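Local coordinates for DUF5624 domain-containing protein (Legionella pneumophila subsp. pneumophila, PDB 4JX2) that is of unknown function but is probably secreted, with a fold that joins alpha helices to a mixed beta sheet in a new combination, at residues L81-T86 and P306-Q311; Q241-I246 and K399-N404. One frame throughout, in Å; residues are numbered along the deposited sequence.

Contact 1 of 2, residues L81-T86 and P306-Q311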
ATOM      1  N   LEU A  81     -17.429   3.802   0.403  1.00 34.29           N
ATOM      2  CA  LEU A  81     -16.389   3.641  -0.622  1.00 32.76           C
ATOM      3  C   LEU A  81     -15.719   4.937  -1.054  1.00 38.26           C
ATOM      4  O   LEU A  81     -16.322   5.753  -1.765  1.00 38.70           O
ATOM      5  CB  LEU A  81     -16.969   2.965  -1.892  1.00 33.01           C
ATOM      6  CG  LEU A  81     -17.856   1.728  -1.756  1.00 37.23           C
ATOM      7  CD1 LEU A  81     -18.576   1.467  -3.034  1.00 37.65           C
ATOM      8  CD2 LEU A  81     -17.049   0.516  -1.396  1.00 38.86           C
ATOM      9  N   PHE A  82     -14.438   5.088  -0.674  1.00 34.75           N
ATOM     10  CA  PHE A  82     -13.590   6.200  -1.085  1.00 33.35           C
ATOM     11  C   PHE A  82     -12.811   5.702  -2.262  1.00 38.99           C
ATOM     12  O   PHE A  82     -11.800   5.018  -2.084  1.00 39.94           O
ATOM     13  CB  PHE A  82     -12.677   6.667   0.058  1.00 33.69           C
ATOM     14  CG  PHE A  82     -13.403   7.291   1.237  1.00 34.05           C
ATOM     15  CD1 PHE A  82     -13.825   6.511   2.311  1.00 35.65           C
ATOM     16  CD2 PHE A  82     -13.620   8.667   1.296  1.00 33.41           C
ATOM     17  CE1 PHE A  82     -14.466   7.094   3.407  1.00 35.00           C
ATOM     18  CE2 PHE A  82     -14.232   9.245   2.407  1.00 34.84           C
ATOM     19  CZ  PHE A  82     -14.665   8.455   3.448  1.00 32.18           C
ATOM     20  N   ILE A  83     -13.343   5.927  -3.468  1.00 35.20           N
ATOM     21  CA  ILE A  83     -12.737   5.416  -4.690  1.00 34.29           C
ATOM     22  C   ILE A  83     -12.344   6.584  -5.575  1.00 39.18           C
ATOM     23  O   ILE A  83     -13.205   7.354  -6.016  1.00 39.95           O
ATOM     24  CB  ILE A  83     -13.672   4.381  -5.394  1.00 36.70           C
ATOM     25  CG1 ILE A  83     -13.870   3.146  -4.461  1.00 35.63           C
ATOM     26  CG2 ILE A  83     -13.097   3.973  -6.785  1.00 35.41           C
ATOM     27  CD1 ILE A  83     -14.828   2.127  -4.895  1.00 40.96           C
ATOM     28  N   ASN A  84     -11.016   6.687  -5.834  1.00 35.24           N
ATOM     29  CA  ASN A  84     -10.340   7.721  -6.619  1.00 34.34           C
ATOM     30  C   ASN A  84     -10.440   9.059  -5.891  1.00 37.92           C
ATOM     31  O   ASN A  84      -9.670   9.259  -4.960  1.00 37.27           O
ATOM     32  CB  ASN A  84     -10.865   7.789  -8.059  1.00 33.90           C
ATOM     33  CG  ASN A  84     -10.353   6.669  -8.927  1.00 53.76           C
ATOM     34  OD1 ASN A  84      -9.180   6.289  -8.865  1.00 45.86           O
ATOM     35  ND2 ASN A  84     -11.213   6.147  -9.792  1.00 50.35           N
ATOM     36  N   SER A  85     -11.401   9.950  -6.252  1.00 34.51           N
ATOM     37  CA  SER A  85     -11.570  11.236  -5.553  1.00 33.26           C
ATOM     38  C   SER A  85     -12.947  11.342  -4.865  1.00 37.43           C
ATOM     39  O   SER A  85     -13.176  12.263  -4.080  1.00 36.61           O
ATOM     40  CB  SER A  85     -11.387  12.399  -6.527  1.00 35.07           C
ATOM     41  OG  SER A  85     -10.112  12.371  -7.141  1.00 41.65           O
ATOM     42  N   THR A  86     -13.862  10.399  -5.162  1.00 34.85           N
ATOM     43  CA  THR A  86     -15.233  10.448  -4.684  1.00 34.72           C
ATOM     44  C   THR A  86     -15.519   9.480  -3.547  1.00 38.33           C
ATOM     45  O   THR A  86     -14.986   8.374  -3.514  1.00 37.28           O
ATOM     46  CB  THR A  86     -16.170  10.140  -5.876  1.00 43.64           C
ATOM     47  OG1 THR A  86     -15.833  10.992  -6.968  1.00 46.23           O
ATOM     48  CG2 THR A  86     -17.663  10.298  -5.547  1.00 41.72           C
ATOM     49  N   PRO A 306     -18.097  -0.960 -13.174  1.00 45.36           N
ATOM     50  CA  PRO A 306     -18.860  -0.090 -14.099  1.00 45.01           C
ATOM     51  C   PRO A 306     -20.058   0.627 -13.498  1.00 48.95           C
ATOM     52  O   PRO A 306     -20.242   1.797 -13.825  1.00 48.30           O
ATOM     53  CB  PRO A 306     -19.313  -1.038 -15.211  1.00 47.63           C
ATOM     54  CG  PRO A 306     -18.369  -2.188 -15.143  1.00 52.21           C
ATOM     55  CD  PRO A 306     -18.008  -2.345 -13.694  1.00 47.36           C
ATOM     56  N   SER A 307     -20.861  -0.038 -12.627  1.00 45.83           N
ATOM     57  CA  SER A 307     -22.043   0.602 -12.035  1.00 45.06           C
ATOM     58  C   SER A 307     -21.714   1.465 -10.785  1.00 49.00           C
ATOM     59  O   SER A 307     -22.628   1.906 -10.092  1.00 49.20           O
ATOM     60  CB  SER A 307     -23.120  -0.425 -11.717  1.00 47.58           C
ATOM     61  OG  SER A 307     -22.793  -1.225 -10.597  1.00 58.73           O
ATOM     62  N   LEU A 308     -20.429   1.760 -10.536  1.00 45.86           N
ATOM     63  CA  LEU A 308     -20.027   2.629  -9.424  1.00 45.01           C
ATOM     64  C   LEU A 308     -20.469   4.052  -9.740  1.00 51.49           C
ATOM     65  O   LEU A 308     -20.151   4.565 -10.815  1.00 52.05           O
ATOM     66  CB  LEU A 308     -18.509   2.557  -9.190  1.00 43.23           C
ATOM     67  CG  LEU A 308     -17.950   3.249  -7.946  1.00 45.89           C
ATOM     68  CD1 LEU A 308     -18.388   2.550  -6.667  1.00 46.04           C
ATOM     69  CD2 LEU A 308     -16.452   3.294  -8.000  1.00 43.88           C
ATOM     70  N   GLY A 309     -21.263   4.637  -8.849  1.00 48.59           N
ATOM     71  CA  GLY A 309     -21.777   5.986  -9.046  1.00 48.85           C
ATOM     72  C   GLY A 309     -23.207   6.027  -9.534  1.00 54.56           C
ATOM     73  O   GLY A 309     -23.847   7.079  -9.444  1.00 56.67           O
ATOM     74  N   ALA A 310     -23.729   4.884 -10.042  1.00 48.97           N
ATOM     75  CA  ALA A 310     -25.116   4.754 -10.490  1.00 48.35           C
ATOM     76  C   ALA A 310     -26.057   4.761  -9.276  1.00 52.14           C
ATOM     77  O   ALA A 310     -25.607   4.517  -8.146  1.00 49.88           O
ATOM     78  CB  ALA A 310     -25.295   3.473 -11.297  1.00 49.32           C
ATOM     79  N   GLN A 311     -27.362   5.028  -9.503  1.00 50.50           N
ATOM     80  CA  GLN A 311     -28.344   5.040  -8.427  1.00 51.35           C
ATOM     81  C   GLN A 311     -28.413   3.649  -7.779  1.00 58.08           C
ATOM     82  O   GLN A 311     -28.563   3.536  -6.553  1.00 58.97           O
ATOM     83  CB  GLN A 311     -29.716   5.514  -8.937  1.00 54.30           C
ATOM     84  CG  GLN A 311     -30.746   5.848  -7.831  1.00 75.34           C
ATOM     85  CD  GLN A 311     -30.201   6.609  -6.627  1.00 98.48           C
ATOM     86  OE1 GLN A 311     -29.525   7.643  -6.751  1.00 92.29           O
ATOM     87  NE2 GLN A 311     -30.502   6.109  -5.429  1.00 90.32           N
TER

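Contact 2 of 2, residues Q241-I246 and K399-N404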
ATOM      1  N   GLN A 241     -18.202  20.006   3.902  1.00 38.78           N
ATOM      2  CA  GLN A 241     -19.175  19.655   2.866  1.00 38.69           C
ATOM      3  C   GLN A 241     -19.667  18.205   3.030  1.00 43.31           C
ATOM      4  O   GLN A 241     -20.875  17.945   2.916  1.00 44.26           O
ATOM      5  CB  GLN A 241     -18.599  19.886   1.478  1.00 38.83           C
ATOM      6  CG  GLN A 241     -18.565  21.360   1.075  1.00 40.41           C
ATOM      7  CD  GLN A 241     -19.907  22.031   0.952  1.00 55.94           C
ATOM      8  OE1 GLN A 241     -20.120  23.101   1.500  1.00 51.95           O
ATOM      9  NE2 GLN A 241     -20.831  21.440   0.212  1.00 57.67           N
ATOM     10  N   LEU A 242     -18.749  17.290   3.344  1.00 39.22           N
ATOM     11  CA  LEU A 242     -19.111  15.909   3.585  1.00 40.54           C
ATOM     12  C   LEU A 242     -19.938  15.752   4.872  1.00 45.27           C
ATOM     13  O   LEU A 242     -20.937  15.021   4.864  1.00 47.07           O
ATOM     14  CB  LEU A 242     -17.890  14.989   3.657  1.00 40.18           C
ATOM     15  CG  LEU A 242     -18.304  13.525   3.642  1.00 46.97           C
ATOM     16  CD1 LEU A 242     -19.031  13.167   2.337  1.00 48.71           C
ATOM     17  CD2 LEU A 242     -17.158  12.617   3.906  1.00 50.50           C
ATOM     18  N   HIS A 243     -19.509  16.396   5.977  1.00 37.78           N
ATOM     19  CA  HIS A 243     -20.237  16.282   7.220  1.00 36.44           C
ATOM     20  C   HIS A 243     -21.689  16.761   7.005  1.00 42.09           C
ATOM     21  O   HIS A 243     -22.606  16.070   7.437  1.00 44.47           O
ATOM     22  CB  HIS A 243     -19.534  17.043   8.348  1.00 36.06           C
ATOM     23  CG  HIS A 243     -20.332  17.074   9.610  1.00 40.03           C
ATOM     24  ND1 HIS A 243     -21.217  18.108   9.883  1.00 42.13           N
ATOM     25  CD2 HIS A 243     -20.416  16.158  10.599  1.00 42.00           C
ATOM     26  CE1 HIS A 243     -21.769  17.816  11.045  1.00 42.28           C
ATOM     27  NE2 HIS A 243     -21.329  16.646  11.513  1.00 42.63           N
ATOM     28  N   SER A 244     -21.897  17.893   6.301  1.00 36.53           N
ATOM     29  CA  SER A 244     -23.237  18.420   6.043  1.00 37.72           C
ATOM     30  C   SER A 244     -24.124  17.372   5.325  1.00 45.32           C
ATOM     31  O   SER A 244     -25.287  17.178   5.712  1.00 47.67           O
ATOM     32  CB  SER A 244     -23.170  19.713   5.229  1.00 39.42           C
ATOM     33  OG  SER A 244     -22.509  20.780   5.896  1.00 43.82           O
ATOM     34  N   LYS A 245     -23.543  16.670   4.319  1.00 39.98           N
ATOM     35  CA  LYS A 245     -24.219  15.650   3.522  1.00 39.20           C
ATOM     36  C   LYS A 245     -24.449  14.352   4.304  1.00 43.78           C
ATOM     37  O   LYS A 245     -25.585  13.880   4.314  1.00 46.21           O
ATOM     38  CB  LYS A 245     -23.439  15.353   2.238  1.00 39.49           C
ATOM     39  CG  LYS A 245     -23.904  16.140   1.033  1.00 52.79           C
ATOM     40  CD  LYS A 245     -23.639  15.316  -0.228  1.00 72.99           C
ATOM     41  CE  LYS A 245     -24.108  15.944  -1.523  1.00 85.54           C
ATOM     42  NZ  LYS A 245     -23.972  15.000  -2.668  1.00 89.66           N
ATOM     43  N   ILE A 246     -23.402  13.779   4.954  1.00 38.29           N
ATOM     44  CA  ILE A 246     -23.452  12.515   5.708  1.00 38.20           C
ATOM     45  C   ILE A 246     -24.326  12.602   6.984  1.00 46.03           C
ATOM     46  O   ILE A 246     -24.897  11.595   7.400  1.00 45.96           O
ATOM     47  CB  ILE A 246     -22.026  12.028   6.040  1.00 39.93           C
ATOM     48  CG1 ILE A 246     -21.955  10.493   6.096  1.00 39.29           C
ATOM     49  CG2 ILE A 246     -21.444  12.702   7.299  1.00 42.04           C
ATOM     50  CD1 ILE A 246     -20.609   9.942   6.093  1.00 44.08           C
ATOM     51  N   LYS A 399     -14.429  19.993  18.398  1.00 35.56           N
ATOM     52  CA  LYS A 399     -15.465  21.044  18.438  1.00 35.53           C
ATOM     53  C   LYS A 399     -16.816  20.558  17.867  1.00 37.90           C
ATOM     54  O   LYS A 399     -17.697  21.377  17.628  1.00 38.87           O
ATOM     55  CB  LYS A 399     -14.982  22.323  17.699  1.00 37.49           C
ATOM     56  CG  LYS A 399     -13.601  22.863  18.132  1.00 47.46           C
ATOM     57  CD  LYS A 399     -13.447  23.197  19.632  1.00 48.95           C
ATOM     58  CE  LYS A 399     -12.171  23.950  19.970  1.00 56.66           C
ATOM     59  NZ  LYS A 399     -10.934  23.166  19.701  1.00 69.21           N
ATOM     60  N   ASN A 400     -16.998  19.232  17.710  1.00 34.61           N
ATOM     61  CA  ASN A 400     -18.200  18.576  17.176  1.00 35.72           C
ATOM     62  C   ASN A 400     -18.638  19.224  15.855  1.00 42.07           C
ATOM     63  O   ASN A 400     -19.812  19.515  15.647  1.00 43.42           O
ATOM     64  CB  ASN A 400     -19.348  18.545  18.212  1.00 38.14           C
ATOM     65  CG  ASN A 400     -20.429  17.485  17.988  1.00 68.18           C
ATOM     66  OD1 ASN A 400     -20.324  16.589  17.137  1.00 69.77           O
ATOM     67  ND2 ASN A 400     -21.505  17.557  18.761  1.00 60.78           N
ATOM     68  N   TRP A 401     -17.658  19.473  14.981  1.00 40.01           N
ATOM     69  CA  TRP A 401     -17.786  19.992  13.615  1.00 41.45           C
ATOM     70  C   TRP A 401     -18.191  21.469  13.565  1.00 44.88           C
ATOM     71  O   TRP A 401     -18.306  22.028  12.464  1.00 45.21           O
ATOM     72  CB  TRP A 401     -18.755  19.109  12.784  1.00 41.79           C
ATOM     73  CG  TRP A 401     -18.375  17.661  12.871  1.00 43.23           C
ATOM     74  CD1 TRP A 401     -18.795  16.753  13.803  1.00 46.78           C
ATOM     75  CD2 TRP A 401     -17.343  17.018  12.123  1.00 42.48           C
ATOM     76  NE1 TRP A 401     -18.130  15.562  13.636  1.00 45.95           N
ATOM     77  CE2 TRP A 401     -17.205  15.706  12.636  1.00 46.39           C
ATOM     78  CE3 TRP A 401     -16.556  17.405  11.027  1.00 43.76           C
ATOM     79  CZ2 TRP A 401     -16.352  14.770  12.061  1.00 45.22           C
ATOM     80  CZ3 TRP A 401     -15.672  16.490  10.482  1.00 44.72           C
ATOM     81  CH2 TRP A 401     -15.569  15.194  11.001  1.00 45.29           C
ATOM     82  N   ASN A 402     -18.310  22.121  14.732  1.00 38.42           N
ATOM     83  CA  ASN A 402     -18.693  23.514  14.763  1.00 37.73           C
ATOM     84  C   ASN A 402     -17.490  24.404  14.410  1.00 40.80           C
ATOM     85  O   ASN A 402     -16.688  24.771  15.285  1.00 40.11           O
ATOM     86  CB  ASN A 402     -19.306  23.873  16.106  1.00 33.05           C
ATOM     87  CG  ASN A 402     -20.146  25.104  16.038  1.00 49.15           C
ATOM     88  OD1 ASN A 402     -19.781  26.087  15.384  1.00 45.85           O
ATOM     89  ND2 ASN A 402     -21.317  25.069  16.682  1.00 40.43           N
ATOM     90  N   TYR A 403     -17.408  24.777  13.110  1.00 36.02           N
ATOM     91  CA  TYR A 403     -16.350  25.631  12.534  1.00 34.33           C
ATOM     92  C   TYR A 403     -16.298  27.076  13.140  1.00 38.08           C
ATOM     93  O   TYR A 403     -15.347  27.821  12.866  1.00 37.28           O
ATOM     94  CB  TYR A 403     -16.469  25.704  10.996  1.00 33.64           C
ATOM     95  CG  TYR A 403     -17.861  25.983  10.479  1.00 35.19           C
ATOM     96  CD1 TYR A 403     -18.428  27.255  10.588  1.00 35.98           C
ATOM     97  CD2 TYR A 403     -18.594  24.993   9.823  1.00 36.50           C
ATOM     98  CE1 TYR A 403     -19.696  27.528  10.083  1.00 34.79           C
ATOM     99  CE2 TYR A 403     -19.861  25.258   9.299  1.00 38.13           C
ATOM    100  CZ  TYR A 403     -20.409  26.529   9.434  1.00 44.32           C
ATOM    101  OH  TYR A 403     -21.661  26.803   8.919  1.00 44.71           O
ATOM    102  N   ASN A 404     -17.311  27.466  13.936  1.00 34.40           N
ATOM    103  CA  ASN A 404     -17.328  28.771  14.578  1.00 35.10           C
ATOM    104  C   ASN A 404     -16.463  28.722  15.839  1.00 43.81           C
ATOM    105  O   ASN A 404     -16.054  29.779  16.346  1.00 47.05           O
ATOM    106  CB  ASN A 404     -18.753  29.207  14.904  1.00 30.55           C
ATOM    107  CG  ASN A 404     -19.663  29.328  13.687  1.00 48.36           C
ATOM    108  OD1 ASN A 404     -19.648  30.323  12.923  1.00 40.93           O
ATOM    109  ND2 ASN A 404     -20.508  28.325  13.499  1.00 32.10           N
TER

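Contact 1 of 2, residues L81-T86 and P306-Q311
L308 lays its two methyls over I83 and L81, which project from the same side of strand 79-84 as alternate residues. CD2 of L308 sits against CG2 of I83 at 3.6 Å. Both methyls of L308 meet CD1 of I83 (CD2 at 3.7 Å, CD1 at 4.0 Å), and CD1 reaches on to CD1 of L81 at 3.8 Å. With CG of L308 turned anti to its own backbone N (chi1 -172°), the side chain extends from the loop to the strand, whose backbone stays well back: the closest CA atoms, of I83 and L308, are 9.1 Å apart. L308 and G309 are the central residues (i+1 and i+2) of a type II turn from S307 to A310, G309 taking the positive phi. OG of S307, hydrogen-bonded to D317 and to the backbone N of T314, ties this turn to the start of helix 315-339. Y321 of that helix packs on L81, I83 and L308 together. At its C-terminal end strand 79-84 runs into a type II' turn from I83 to T86, which leads to strand 86-90. No hydrogen bond crosses between the two segments, where methyl packing alone makes the contact; the loop's polar ties to the sheet run to neighbouring strands, G309 N and A310 O to OH of Y90, consistent with a hydrophobic layer between sheet and helix 315-339.

Contact 2 of 2, residues Q241-I246 and K399-N404
The imidazole of H243 and the indole of W401 lie face on face, with CG of W401 over one face of the imidazole and CD2 of H243 over one face of the indole, those two atoms 3.4 Å apart. The planes differ by only 13° and the centroids of the imidazole and the five-membered indole ring are 4.0 Å apart, an offset stack. The six-membered ring overlaps the imidazole only along the fused bond, where CD2 of W401 is 3.5 Å from CD2 of H243, and its CE3 reaches CB of H243 at 4.0 Å. CB of W401 adds a CH-pi contact on the same imidazole face, 3.7 Å from the ring centroid and nearly on the ring normal. The extended chi1 of H243 (174°), CG opposite the backbone N, carries the ring out from helix 223-247 toward the loop. No hydrogen bond joins the segments; dispersion and ring stacking make the contact. W401 also rests on A285 and L286 of helix 279-286, so it bridges two helices. Beyond it, OD1 of N402 accepts from the backbone N of N404 at 3.2 Å, on a lone pair in the carbonyl plane, and from ND2 of N404 at 3.0 Å, which fixes the amide of N402. The first of these bonds closes an Asx turn. Helix 386-398 ends in a Schellman motif with N400 as its C-prime residue, and a type I' turn from K399 to N402 overlaps it, presenting W401 to the neighbouring helix: an aromatic packing contact at a helix C-terminus, near the protein surface.

The segments alternate along the chain, 81-86, 241-246, 306-311 and 399-404, so the contacts cross along the chain. Their centres lie 22 Å apart and their nearest atoms about 5 Å, without touching. The five-stranded mixed sheet links them: contact 1 is built on its central strand 79-84, whereas helix 223-247 of contact 2 packs through L242 and I246 on L87 and I89 of the adjoining strand 86-90. K99 of strand 96-101 serves both surroundings, its backbone O accepting from K245 and its NZ making a weak bond to G309. Contact 1 is buried and contact 2 superficial; together they tie late loops to earlier sheet and helix elements.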